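Local structure of putative antibiotic biosynthesis monooxygenase (Bordetella bronchiseptica, 3GZ7) at residues A[77-80]-A[81-85]; A[89-92]-A[93-96]; A[43-46]-A[47-51]; A[63-66]-A[67-70]. The protein is of unconfirmed function but probably acts as a monooxygenase of the antibiotic biosynthesis family, built as a dimeric alpha-beta barrel. All blocks are in the same frame, centred on the assembly; numbering follows the deposited sequence. Where two conformers were deposited one is given.

Contact 1 (A[77-80]-A[81-85])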
ATOM      1  N   THR A  77       1.603 -10.746 -13.599  1.00 16.90           N
ATOM      2  CA  THR A  77       2.568 -11.553 -12.877  1.00 15.50           C
ATOM      3  C   THR A  77       3.741 -10.691 -12.336  1.00 14.47           C
ATOM      4  O   THR A  77       4.000  -9.598 -12.849  1.00 15.65           O
ATOM      5  CB  THR A  77       3.205 -12.646 -13.793  1.00 15.23           C
ATOM      6  OG1 THR A  77       4.147 -12.041 -14.686  1.00 17.86           O
ATOM      7  CG2 THR A  77       2.132 -13.412 -14.575  1.00 10.06           C
ATOM      8  N   VAL A  78       4.439 -11.208 -11.321  1.00 13.33           N
ATOM      9  CA  VAL A  78       5.661 -10.563 -10.784  1.00 15.77           C
ATOM     10  C   VAL A  78       6.719 -10.513 -11.874  1.00 13.23           C
ATOM     11  O   VAL A  78       7.461  -9.514 -11.950  1.00 12.52           O
ATOM     12  CB  VAL A  78       6.238 -11.241  -9.459  1.00 15.19           C
ATOM     13  CG1 VAL A  78       7.667 -10.652  -9.024  1.00  2.91           C
ATOM     14  CG2 VAL A  78       5.247 -11.154  -8.320  1.00 13.23           C
ATOM     15  N   ASP A  79       6.812 -11.554 -12.716  1.00 13.05           N
ATOM     16  CA  ASP A  79       7.840 -11.501 -13.804  1.00 13.96           C
ATOM     17  C   ASP A  79       7.551 -10.400 -14.818  1.00 15.98           C
ATOM     18  O   ASP A  79       8.480  -9.855 -15.409  1.00 16.86           O
ATOM     19  CB  ASP A  79       7.995 -12.789 -14.573  1.00 17.44           C
ATOM     20  CG  ASP A  79       8.630 -13.894 -13.773  1.00 18.19           C
ATOM     21  OD1 ASP A  79       9.389 -13.678 -12.801  1.00 21.51           O
ATOM     22  OD2 ASP A  79       8.351 -15.023 -14.167  1.00 28.87           O
ATOM     23  N   ASN A  80       6.283 -10.066 -15.045  1.00 14.37           N
ATOM     24  CA  ASN A  80       5.969  -8.940 -15.955  1.00 13.11           C
ATOM     25  C   ASN A  80       6.667  -7.688 -15.474  1.00 13.74           C
ATOM     26  O   ASN A  80       7.154  -6.886 -16.271  1.00 12.11           O
ATOM     27  CB  ASN A  80       4.472  -8.669 -16.031  1.00 13.19           C
ATOM     28  CG  ASN A  80       3.723  -9.666 -16.904  1.00 20.69           C
ATOM     29  OD1 ASN A  80       2.500  -9.873 -16.718  1.00 11.92           O
ATOM     30  ND2 ASN A  80       4.427 -10.265 -17.873  1.00 13.19           N
ATOM     31  N   HIS A  81       6.744  -7.534 -14.154  1.00 13.98           N
ATOM     32  CA  HIS A  81       7.535  -6.456 -13.570  1.00 11.50           C
ATOM     33  C   HIS A  81       9.048  -6.687 -13.509  1.00 10.15           C
ATOM     34  O   HIS A  81       9.838  -5.890 -14.015  1.00  5.75           O
ATOM     35  CB  HIS A  81       7.020  -6.136 -12.159  1.00 15.58           C
ATOM     36  CG  HIS A  81       7.811  -5.073 -11.484  1.00 13.54           C
ATOM     37  ND1 HIS A  81       8.100  -5.119 -10.152  1.00  6.05           N
ATOM     38  CD2 HIS A  81       8.457  -4.001 -11.978  1.00 12.55           C
ATOM     39  CE1 HIS A  81       8.861  -4.087  -9.835  1.00 14.35           C
ATOM     40  NE2 HIS A  81       9.111  -3.404 -10.931  1.00  8.49           N
HETATM   41  N   MSE A  82       9.455  -7.760 -12.848  1.00 12.37           N
HETATM   42  CA  MSE A  82      10.846  -7.906 -12.415  1.00 11.65           C
HETATM   43  C   MSE A  82      11.781  -8.373 -13.516  1.00 12.93           C
HETATM   44  O   MSE A  82      12.973  -8.083 -13.478  1.00 14.05           O
HETATM   45  CB  MSE A  82      10.910  -8.842 -11.212  1.00 12.96           C
HETATM   46  CG  MSE A  82      10.199  -8.227  -9.940  1.00  9.57           C
HETATM   47 SE   MSE A  82      11.235  -6.806  -9.154  0.75  2.00          SE
HETATM   48  CE  MSE A  82      12.624  -7.896  -8.454  1.00  3.88           C
ATOM     49  N   VAL A  83      11.224  -9.065 -14.506  1.00 11.34           N
ATOM     50  CA  VAL A  83      11.942  -9.485 -15.688  1.00  9.32           C
ATOM     51  C   VAL A  83      11.616  -8.538 -16.834  1.00 11.76           C
ATOM     52  O   VAL A  83      12.490  -7.782 -17.296  1.00  9.66           O
ATOM     53  CB  VAL A  83      11.628 -11.015 -16.031  1.00 10.27           C
ATOM     54  CG1 VAL A  83      12.225 -11.488 -17.372  1.00  7.12           C
ATOM     55  CG2 VAL A  83      12.099 -11.939 -14.904  1.00  4.03           C
ATOM     56  N   ASP A  84      10.350  -8.533 -17.276  1.00 14.26           N
ATOM     57  CA  ASP A  84       9.973  -7.806 -18.518  1.00 13.54           C
ATOM     58  C   ASP A  84      10.162  -6.273 -18.417  1.00 13.31           C
ATOM     59  O   ASP A  84      10.856  -5.674 -19.257  1.00 13.53           O
ATOM     60  CB  ASP A  84       8.539  -8.193 -19.018  1.00 11.77           C
ATOM     61  CG  ASP A  84       8.371  -9.695 -19.183  1.00 12.29           C
ATOM     62  OD1 ASP A  84       9.367 -10.325 -19.573  1.00 16.41           O
ATOM     63  OD2 ASP A  84       7.288 -10.268 -18.879  1.00 14.58           O
ATOM     64  N   PHE A  85       9.546  -5.644 -17.427  1.00 13.08           N
ATOM     65  CA  PHE A  85       9.633  -4.192 -17.318  1.00 15.75           C
ATOM     66  C   PHE A  85      11.068  -3.777 -16.998  1.00 15.45           C
ATOM     67  O   PHE A  85      11.626  -2.865 -17.613  1.00 16.19           O
ATOM     68  CB  PHE A  85       8.652  -3.602 -16.288  1.00 17.05           C
ATOM     69  CG  PHE A  85       8.816  -2.108 -16.086  1.00 14.84           C
ATOM     70  CD1 PHE A  85       8.325  -1.216 -17.015  1.00 21.80           C
ATOM     71  CD2 PHE A  85       9.501  -1.615 -14.995  1.00 23.09           C
ATOM     72  CE1 PHE A  85       8.502   0.154 -16.837  1.00 21.06           C
ATOM     73  CE2 PHE A  85       9.706  -0.262 -14.826  1.00 18.99           C
ATOM     74  CZ  PHE A  85       9.203   0.617 -15.733  1.00 19.81           C
TER
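N80 and D84 face each other one turn apart in the first two turns of helix 78-85, where a capping box starts the helix and a pi-type turn widens it. The box joins T77, at the N-cap, to N80: N80 N donates to T77 OG1 at 2.9 Å, and T77 N returns a weak bond to N80 OD1. The side chain of N80 shows how one amide can bond back to the cap and forward to the next turn. From its CB, chi1 of -77° sets CG beside its own backbone N, an arrangement in which OD1 turns back to T77 N while ND2 faces D84. This second arm, N80 ND2, reaches D84 OD2 at 3.0 Å. That carboxylate oxygen lies in the amide plane of N80 although the two planes are 40° apart, and a long, weak ion pair with R52 is its second link. V78 CG1 also packs beside M82 CG at 3.6 Å, the two side chains pointing the same way. The buried H81 bonds through ND1 to H110 and through NE2 to a citrate, probably from the crystallisation liquor. The wider turn shows in the backbone: D79 O accepts from both V83 N and D84 N, each at 3.0 Å, the bond to D84 N being the straighter, at 167°.

Contact 2 (A[89-92]-A[93-96])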
ATOM      1  N   ALA A  89      13.721  -0.797 -22.247  1.00 17.63           N
ATOM      2  CA  ALA A  89      14.232   0.551 -22.391  1.00 19.05           C
ATOM      3  C   ALA A  89      13.310   1.533 -21.689  1.00 18.40           C
ATOM      4  O   ALA A  89      13.755   2.602 -21.318  1.00 19.54           O
ATOM      5  CB  ALA A  89      14.376   0.926 -23.837  1.00 17.30           C
ATOM      6  N   ASP A  90      12.041   1.184 -21.476  1.00 20.16           N
ATOM      7  CA  ASP A  90      11.136   2.105 -20.726  1.00 19.64           C
ATOM      8  C   ASP A  90      11.502   2.237 -19.271  1.00 19.23           C
ATOM      9  O   ASP A  90      11.291   3.299 -18.684  1.00 20.83           O
ATOM     10  CB  ASP A  90       9.676   1.749 -20.875  1.00 19.50           C
ATOM     11  CG  ASP A  90       9.126   2.120 -22.267  1.00 26.49           C
ATOM     12  OD1 ASP A  90       9.757   2.964 -22.941  1.00 25.99           O
ATOM     13  OD2 ASP A  90       8.071   1.573 -22.679  1.00 23.53           O
ATOM     14  N   PHE A  91      12.099   1.203 -18.701  1.00 20.34           N
ATOM     15  CA  PHE A  91      12.670   1.322 -17.338  1.00 21.07           C
ATOM     16  C   PHE A  91      13.804   2.342 -17.285  1.00 19.15           C
ATOM     17  O   PHE A  91      13.900   3.138 -16.362  1.00 18.04           O
ATOM     18  CB  PHE A  91      13.120  -0.048 -16.774  1.00 21.62           C
ATOM     19  CG  PHE A  91      13.765   0.050 -15.402  1.00 22.32           C
ATOM     20  CD1 PHE A  91      13.154   0.769 -14.384  1.00 27.10           C
ATOM     21  CD2 PHE A  91      14.974  -0.557 -15.143  1.00 25.67           C
ATOM     22  CE1 PHE A  91      13.755   0.900 -13.145  1.00 26.56           C
ATOM     23  CE2 PHE A  91      15.557  -0.458 -13.882  1.00 19.84           C
ATOM     24  CZ  PHE A  91      14.938   0.269 -12.890  1.00 26.10           C
ATOM     25  N   GLN A  92      14.643   2.325 -18.308  1.00 21.53           N
ATOM     26  CA  GLN A  92      15.732   3.276 -18.439  1.00 22.31           C
ATOM     27  C   GLN A  92      15.193   4.710 -18.591  1.00 22.47           C
ATOM     28  O   GLN A  92      15.792   5.664 -18.088  1.00 22.17           O
ATOM     29  CB  GLN A  92      16.671   2.899 -19.632  1.00 21.31           C
ATOM     30  CG  GLN A  92      17.056   1.370 -19.720  1.00 19.70           C
ATOM     31  CD  GLN A  92      17.741   0.868 -18.467  1.00 27.49           C
ATOM     32  OE1 GLN A  92      18.581   1.563 -17.915  1.00 29.78           O
ATOM     33  NE2 GLN A  92      17.427  -0.351 -18.037  1.00 20.91           N
ATOM     34  N   GLU A  93      14.052   4.854 -19.258  1.00 23.11           N
ATOM     35  CA  GLU A  93      13.391   6.158 -19.428  1.00 22.33           C
ATOM     36  C   GLU A  93      12.661   6.640 -18.130  1.00 21.59           C
ATOM     37  O   GLU A  93      12.691   7.823 -17.778  1.00 20.11           O
ATOM     38  CB  GLU A  93      12.419   6.060 -20.594  1.00 23.96           C
ATOM     39  CG  GLU A  93      11.670   7.306 -20.924  1.00 32.14           C
ATOM     40  CD  GLU A  93      12.571   8.413 -21.411  1.00 44.23           C
ATOM     41  OE1 GLU A  93      13.775   8.172 -21.641  1.00 45.47           O
ATOM     42  OE2 GLU A  93      12.056   9.538 -21.552  1.00 52.09           O
ATOM     43  N   TRP A  94      12.023   5.716 -17.426  1.00 19.78           N
ATOM     44  CA  TRP A  94      11.491   5.992 -16.108  1.00 19.86           C
ATOM     45  C   TRP A  94      12.601   6.563 -15.213  1.00 17.84           C
ATOM     46  O   TRP A  94      12.405   7.563 -14.569  1.00 18.58           O
ATOM     47  CB  TRP A  94      10.855   4.713 -15.501  1.00 20.27           C
ATOM     48  CG  TRP A  94      10.639   4.761 -13.999  1.00 22.05           C
ATOM     49  CD1 TRP A  94      11.426   4.187 -13.050  1.00 19.64           C
ATOM     50  CD2 TRP A  94       9.564   5.411 -13.278  1.00 28.86           C
ATOM     51  NE1 TRP A  94      10.938   4.431 -11.803  1.00 25.98           N
ATOM     52  CE2 TRP A  94       9.797   5.189 -11.901  1.00 22.83           C
ATOM     53  CE3 TRP A  94       8.450   6.152 -13.658  1.00 22.85           C
ATOM     54  CZ2 TRP A  94       8.942   5.676 -10.894  1.00 22.05           C
ATOM     55  CZ3 TRP A  94       7.609   6.650 -12.659  1.00 23.13           C
ATOM     56  CH2 TRP A  94       7.863   6.393 -11.284  1.00 20.68           C
ATOM     57  N   ARG A  95      13.762   5.928 -15.176  1.00 20.90           N
ATOM     58  CA  ARG A  95      14.847   6.377 -14.306  1.00 24.52           C
ATOM     59  C   ARG A  95      15.429   7.708 -14.734  1.00 27.03           C
ATOM     60  O   ARG A  95      15.767   8.507 -13.885  1.00 27.85           O
ATOM     61  CB  ARG A  95      15.928   5.297 -14.182  1.00 25.33           C
ATOM     62  CG  ARG A  95      15.541   4.198 -13.178  1.00 27.57           C
ATOM     63  CD  ARG A  95      15.316   4.894 -11.828  1.00 39.25           C
ATOM     64  NE  ARG A  95      15.477   4.073 -10.640  1.00 37.36           N
ATOM     65  CZ  ARG A  95      16.634   3.725 -10.083  1.00 45.43           C
ATOM     66  NH1 ARG A  95      17.805   4.090 -10.613  1.00 35.83           N
ATOM     67  NH2 ARG A  95      16.597   2.976  -8.969  1.00 45.52           N
ATOM     68  N   LYS A  96      15.493   7.962 -16.034  1.00 26.10           N
ATOM     69  CA  LYS A  96      15.809   9.304 -16.541  1.00 31.76           C
ATOM     70  C   LYS A  96      14.799  10.391 -16.157  1.00 29.09           C
ATOM     71  O   LYS A  96      15.180  11.520 -15.891  1.00 25.87           O
ATOM     72  CB  LYS A  96      15.994   9.268 -18.069  1.00 33.09           C
ATOM     73  CG  LYS A  96      17.304   8.557 -18.469  1.00 40.87           C
ATOM     74  CD  LYS A  96      17.336   8.095 -19.942  1.00 39.71           C
ATOM     75  CE  LYS A  96      18.551   7.202 -20.201  1.00 44.93           C
ATOM     76  NZ  LYS A  96      18.752   7.063 -21.659  1.00 48.47           N
TER
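Helix 89-98, which lies over helix 34-49 in this alpha-beta fold, carries the contact between F91 and, one turn later, W94 and R95. F91 sends its ring along the helix because its CG stands opposite the backbone N (chi1 178°), and the ring then runs beside R95, both side chains pointing the same way. F91 CE1 meets the aliphatic R95 CG at 3.8 Å, while the guanidinium plane is turned 59° from the ring. The same F91 CE1 lies 4.0 Å from W94 CD1, where the phenyl ring and the indole are set obliquely, so a single ring carbon of F91 serves two neighbours. Beneath them the backbone is regular, with W94 N reaching D90 O at 2.8 Å and R95 N reaching F91 O at 3.0 Å. Next in sequence, K96 lays the start of its extended chain over the Q92 carbonyl, K96 CG being 3.3 Å from Q92 O. W94 also packs on helix 34-49, touching V41 and A44 and meeting F48 edge-to-face, and D90 forms a salt bridge with R50. W94 NE1 and R95 NE both donate to one oxygen of a citrate, probably picked up from the crystallisation liquor. The chemistry thus divides by atom type: the F91 ring packs on carbon atoms of W94 and R95, and the two N-H donors beyond them converge on an anion, consistent with a pocket that can accept a negatively charged group.

Contact 3 (A[43-46]-A[47-51])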
ATOM      1  N   GLN A  43       4.091  12.217 -16.143  1.00 23.10           N
ATOM      2  CA  GLN A  43       4.647  12.090 -17.477  1.00 22.52           C
ATOM      3  C   GLN A  43       5.122  10.695 -17.845  1.00 20.67           C
ATOM      4  O   GLN A  43       5.143  10.326 -19.005  1.00 20.74           O
ATOM      5  CB  GLN A  43       5.824  13.056 -17.577  1.00 22.05           C
ATOM      6  CG  GLN A  43       6.264  13.208 -18.963  1.00 31.99           C
ATOM      7  CD  GLN A  43       7.479  14.034 -19.103  1.00 37.69           C
ATOM      8  OE1 GLN A  43       7.839  14.844 -18.212  1.00 39.95           O
ATOM      9  NE2 GLN A  43       8.167  13.820 -20.230  1.00 36.60           N
ATOM     10  N   ALA A  44       5.525   9.941 -16.845  1.00 22.51           N
ATOM     11  CA  ALA A  44       6.115   8.625 -17.023  1.00 21.85           C
ATOM     12  C   ALA A  44       5.051   7.532 -17.019  1.00 25.71           C
ATOM     13  O   ALA A  44       5.292   6.434 -17.487  1.00 26.07           O
ATOM     14  CB  ALA A  44       7.151   8.390 -15.927  1.00 20.62           C
ATOM     15  N   ARG A  45       3.867   7.847 -16.490  1.00 28.20           N
ATOM     16  CA  ARG A  45       2.759   6.900 -16.351  1.00 27.57           C
ATOM     17  C   ARG A  45       2.449   6.020 -17.563  1.00 26.44           C
ATOM     18  O   ARG A  45       2.273   4.814 -17.366  1.00 25.84           O
ATOM     19  CB  ARG A  45       1.475   7.605 -15.867  1.00 29.67           C
ATOM     20  CG  ARG A  45       1.273   7.435 -14.373  1.00 36.76           C
ATOM     21  CD  ARG A  45      -0.058   7.904 -13.848  1.00 32.71           C
ATOM     22  NE  ARG A  45      -1.136   6.932 -13.965  1.00 33.78           N
ATOM     23  CZ  ARG A  45      -2.110   6.952 -14.889  1.00 41.38           C
ATOM     24  NH1 ARG A  45      -2.160   7.872 -15.849  1.00 38.48           N
ATOM     25  NH2 ARG A  45      -3.054   6.024 -14.848  1.00 32.13           N
ATOM     26  N   PRO A  46       2.370   6.600 -18.791  1.00 24.50           N
ATOM     27  CA  PRO A  46       2.243   5.866 -20.074  1.00 23.55           C
ATOM     28  C   PRO A  46       3.331   4.816 -20.402  1.00 24.63           C
ATOM     29  O   PRO A  46       3.042   3.833 -21.093  1.00 28.63           O
ATOM     30  CB  PRO A  46       2.268   6.982 -21.120  1.00 23.51           C
ATOM     31  CG  PRO A  46       1.790   8.169 -20.399  1.00 27.26           C
ATOM     32  CD  PRO A  46       2.365   8.056 -19.021  1.00 24.00           C
ATOM     33  N   LEU A  47       4.558   5.028 -19.931  1.00 24.58           N
ATOM     34  CA  LEU A  47       5.607   3.995 -19.943  1.00 23.29           C
ATOM     35  C   LEU A  47       5.173   2.729 -19.274  1.00 25.51           C
ATOM     36  O   LEU A  47       5.433   1.624 -19.780  1.00 30.17           O
ATOM     37  CB  LEU A  47       6.905   4.481 -19.240  1.00 23.80           C
ATOM     38  CG  LEU A  47       7.656   5.632 -19.915  1.00 23.71           C
ATOM     39  CD1 LEU A  47       8.909   6.144 -19.123  1.00 21.39           C
ATOM     40  CD2 LEU A  47       7.996   5.227 -21.339  1.00 27.11           C
ATOM     41  N   PHE A  48       4.581   2.867 -18.094  1.00 25.39           N
ATOM     42  CA  PHE A  48       4.064   1.716 -17.365  1.00 25.59           C
ATOM     43  C   PHE A  48       2.818   1.087 -18.036  1.00 26.55           C
ATOM     44  O   PHE A  48       2.752  -0.121 -18.180  1.00 26.96           O
ATOM     45  CB  PHE A  48       3.702   2.092 -15.918  1.00 25.63           C
ATOM     46  CG  PHE A  48       4.884   2.175 -14.971  1.00 23.94           C
ATOM     47  CD1 PHE A  48       5.355   1.043 -14.325  1.00 28.76           C
ATOM     48  CD2 PHE A  48       5.478   3.387 -14.687  1.00 22.40           C
ATOM     49  CE1 PHE A  48       6.411   1.110 -13.442  1.00 25.07           C
ATOM     50  CE2 PHE A  48       6.532   3.439 -13.816  1.00 19.92           C
ATOM     51  CZ  PHE A  48       6.995   2.300 -13.195  1.00 19.50           C
HETATM   52  N   MSE A  49       1.838   1.917 -18.420  0.70 27.87           N
HETATM   53  CA  MSE A  49       0.558   1.436 -19.010  0.70 28.12           C
HETATM   54  C   MSE A  49       0.788   0.600 -20.234  0.70 25.06           C
HETATM   55  O   MSE A  49       0.118  -0.410 -20.448  0.70 29.14           O
HETATM   56  CB  MSE A  49      -0.383   2.606 -19.405  0.70 30.72           C
HETATM   57  CG  MSE A  49      -0.891   3.507 -18.251  0.70 35.43           C
HETATM   58 SE   MSE A  49      -1.839   2.575 -16.814  0.53 37.62          SE
HETATM   59  CE  MSE A  49      -3.574   2.144 -17.672  0.70 22.03           C
ATOM     60  N   ARG A  50       1.729   1.021 -21.053  1.00 24.92           N
ATOM     61  CA  ARG A  50       2.143   0.222 -22.215  1.00 24.76           C
ATOM     62  C   ARG A  50       3.137  -0.943 -21.899  1.00 24.73           C
ATOM     63  O   ARG A  50       3.476  -1.700 -22.806  1.00 24.01           O
ATOM     64  CB  ARG A  50       2.705   1.119 -23.324  1.00 21.24           C
ATOM     65  CG  ARG A  50       4.142   1.446 -23.200  1.00 26.46           C
ATOM     66  CD  ARG A  50       4.443   2.656 -24.049  1.00 27.09           C
ATOM     67  NE  ARG A  50       5.865   2.988 -24.064  1.00 29.67           N
ATOM     68  CZ  ARG A  50       6.341   4.182 -24.409  1.00 29.04           C
ATOM     69  NH1 ARG A  50       5.518   5.152 -24.768  1.00 33.88           N
ATOM     70  NH2 ARG A  50       7.634   4.404 -24.408  1.00 34.45           N
ATOM     71  N   ALA A  51       3.582  -1.112 -20.650  1.00 23.72           N
ATOM     72  CA  ALA A  51       4.437  -2.251 -20.305  1.00 20.26           C
ATOM     73  C   ALA A  51       3.641  -3.541 -20.408  1.00 19.73           C
ATOM     74  O   ALA A  51       2.435  -3.566 -20.148  1.00 20.55           O
ATOM     75  CB  ALA A  51       5.011  -2.101 -18.917  1.00 21.34           C
TER
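Chi1 of -66° puts L47 CG beside its own backbone N, and from there the side chain folds back over the carbonyl of A44, with L47 CB 3.1 Å from A44 O and L47 CD1 4.3 Å from A44 CB. R50 takes the less usual chi1 of 86°, which places CG between the backbone N and the carbonyl carbon; the chain then runs extended past P46 O, to which R50 CG comes within 3.4 Å. At its far end the guanidinium is directed to D90 on helix 89-98, and L47 CA lies off-centre against one face of it. P46 has no N-H to give to the preceding turn, and the helix kinks there. Past it, L47 N and F48 N make weak bonds to A44 O and R45 O, and regular bonding is regained when M49 N meets R45 O at 3.1 Å and R50 N meets P46 O. F48 turns its ring toward the sheet and stacks with F85, while R45 NE is taken by V57 O. The arrangement is that of a proline-kinked last turn in a helix packed on an antiparallel sheet, as in the alpha-beta barrel fold of this family.

Contact 4 (A[63-66]-A[67-70])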
ATOM      1  N   ILE A  63       0.773  11.202   4.505  1.00 13.88           N
ATOM      2  CA  ILE A  63       0.359  12.373   5.292  1.00 15.64           C
ATOM      3  C   ILE A  63       1.376  12.709   6.413  1.00 14.82           C
ATOM      4  O   ILE A  63       1.708  13.858   6.611  1.00 14.03           O
ATOM      5  CB  ILE A  63      -1.091  12.188   5.821  1.00 16.33           C
ATOM      6  CG1 ILE A  63      -2.044  12.336   4.624  1.00 16.14           C
ATOM      7  CG2 ILE A  63      -1.429  13.251   6.920  1.00 15.97           C
ATOM      8  CD1 ILE A  63      -3.441  11.707   4.794  1.00 17.41           C
ATOM      9  N   GLU A  64       1.889  11.703   7.108  1.00 17.05           N
ATOM     10  CA  GLU A  64       2.827  11.905   8.201  1.00 18.13           C
ATOM     11  C   GLU A  64       4.262  12.248   7.728  1.00 19.66           C
ATOM     12  O   GLU A  64       4.989  12.963   8.397  1.00 23.01           O
ATOM     13  CB  GLU A  64       2.859  10.681   9.122  1.00 15.27           C
ATOM     14  CG  GLU A  64       1.546  10.441   9.850  1.00 24.65           C
ATOM     15  CD  GLU A  64       0.570   9.526   9.097  1.00 22.18           C
ATOM     16  OE1 GLU A  64       0.761   9.227   7.900  1.00 20.59           O
ATOM     17  OE2 GLU A  64      -0.402   9.102   9.716  1.00 25.50           O
ATOM     18  N   ALA A  65       4.644  11.767   6.562  1.00 19.97           N
ATOM     19  CA  ALA A  65       5.981  11.959   6.028  1.00 19.86           C
ATOM     20  C   ALA A  65       5.803  12.400   4.570  1.00 19.82           C
ATOM     21  O   ALA A  65       5.879  11.587   3.645  1.00 21.59           O
ATOM     22  CB  ALA A  65       6.767  10.658   6.134  1.00 17.13           C
ATOM     23  N   PRO A  66       5.532  13.695   4.362  1.00 20.29           N
ATOM     24  CA  PRO A  66       5.229  14.189   3.021  1.00 20.67           C
ATOM     25  C   PRO A  66       6.299  14.040   1.926  1.00 17.07           C
ATOM     26  O   PRO A  66       5.953  14.097   0.742  1.00 14.03           O
ATOM     27  CB  PRO A  66       4.844  15.671   3.260  1.00 23.08           C
ATOM     28  CG  PRO A  66       4.490  15.739   4.683  1.00 21.68           C
ATOM     29  CD  PRO A  66       5.397  14.762   5.371  1.00 18.62           C
ATOM     30  N   GLN A  67       7.555  13.798   2.282  1.00 17.86           N
ATOM     31  CA  GLN A  67       8.528  13.393   1.278  1.00 17.04           C
ATOM     32  C   GLN A  67       8.374  11.903   0.876  1.00 16.92           C
ATOM     33  O   GLN A  67       9.065  11.495  -0.018  1.00 13.31           O
ATOM     34  CB  GLN A  67       9.944  13.624   1.745  1.00 17.82           C
ATOM     35  CG  GLN A  67      10.364  15.053   1.960  1.00 22.55           C
ATOM     36  CD  GLN A  67      11.623  15.121   2.803  1.00 23.48           C
ATOM     37  OE1 GLN A  67      12.565  14.342   2.612  1.00 31.18           O
ATOM     38  NE2 GLN A  67      11.648  16.044   3.737  1.00 26.42           N
ATOM     39  N   ARG A  68       7.483  11.109   1.522  1.00 13.15           N
ATOM     40  CA  ARG A  68       7.336   9.711   1.181  1.00 13.62           C
ATOM     41  C   ARG A  68       6.052   9.480   0.380  1.00 16.87           C
ATOM     42  O   ARG A  68       4.975  10.038   0.703  1.00 15.65           O
ATOM     43  CB  ARG A  68       7.332   8.805   2.421  1.00 10.85           C
ATOM     44  CG  ARG A  68       8.530   8.933   3.286  1.00 17.65           C
ATOM     45  CD  ARG A  68       8.577   7.892   4.423  1.00 23.63           C
ATOM     46  NE  ARG A  68       9.976   7.547   4.657  1.00 35.45           N
ATOM     47  CZ  ARG A  68      10.682   6.672   3.921  1.00 37.44           C
ATOM     48  NH1 ARG A  68      10.118   5.970   2.950  1.00 30.53           N
ATOM     49  NH2 ARG A  68      11.965   6.473   4.183  1.00 42.79           N
ATOM     50  N   TYR A  69       6.206   8.624  -0.639  1.00 16.89           N
ATOM     51  CA  TYR A  69       5.203   8.277  -1.594  1.00 15.84           C
ATOM     52  C   TYR A  69       5.222   6.749  -1.776  1.00 17.39           C
ATOM     53  O   TYR A  69       6.217   6.071  -1.438  1.00 13.82           O
ATOM     54  CB  TYR A  69       5.486   8.930  -2.953  1.00 16.28           C
ATOM     55  CG  TYR A  69       5.360  10.446  -3.034  1.00 16.30           C
ATOM     56  CD1 TYR A  69       6.401  11.299  -2.637  1.00 18.97           C
ATOM     57  CD2 TYR A  69       4.219  11.027  -3.575  1.00 12.64           C
ATOM     58  CE1 TYR A  69       6.272  12.694  -2.747  1.00 15.75           C
ATOM     59  CE2 TYR A  69       4.085  12.384  -3.683  1.00 16.81           C
ATOM     60  CZ  TYR A  69       5.108  13.220  -3.288  1.00 18.43           C
ATOM     61  OH  TYR A  69       4.912  14.573  -3.445  1.00 17.42           O
ATOM     62  N   THR A  70       4.108   6.220  -2.299  1.00 15.74           N
ATOM     63  CA  THR A  70       3.977   4.819  -2.633  1.00 15.45           C
ATOM     64  C   THR A  70       3.457   4.739  -4.069  1.00 16.27           C
ATOM     65  O   THR A  70       2.339   5.206  -4.363  1.00 16.51           O
ATOM     66  CB  THR A  70       2.974   4.103  -1.740  1.00 17.78           C
ATOM     67  OG1 THR A  70       3.255   4.382  -0.379  1.00 17.87           O
ATOM     68  CG2 THR A  70       2.976   2.601  -1.957  1.00 12.08           C
TER
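A65 and R68 close a type I beta turn whose corner residues are P66 and Q67, the last part of the loop between strands 54-62 and 68-75. Q67, the second corner residue, bonds onward through its backbone to V29. R68 closes the turn: R68 N donates to A65 O at 2.7 Å, with an N-H...O angle of 160°. With CG beside the backbone N (chi1 -57°), the stem of R68 lies across the methyl of A65, R68 CD being 3.7 Å and R68 CG 3.8 Å from A65 CB. Y69 follows on the strand, its ring carbon Y69 CE1 lying 3.8 Å from P66 O, which itself accepts from R61 NE. The phenol end goes further, to E38 on helix 34-49, and the ring meets F37 edge-to-face. T70 OG1 bonds to E111 of the second subunit, which places this strand at the dimer interface. The backbone bond from R68 to A65 thus fixes the reversal, and the nonpolar stem of R68 packs on A65 CB beside it, while P66 O has an arginine N-H to satisfy it.

In the fold
Along the chain the order is contact 3, contact 4, contact 1, contact 2. Contacts 1, 2 and 3 form a helical cluster over the four-stranded antiparallel sheet: the centres of contacts 2 and 3 are about 10 Å apart, those of 1 and 3 about 14 Å, and those of 1 and 2 about 15 Å. F48 of contact 3 touches both F85 of contact 1 and W94 of contact 2. Contact 4 stands apart, at the turn into strand 68-75, its centre 22 to 26 Å from the others and on the opposite side of the chain's centre. H81, F48 and R95, one from each helical contact, lie near bound citrate, which may mark a pocket, while residues flanking the turn contact the second subunit.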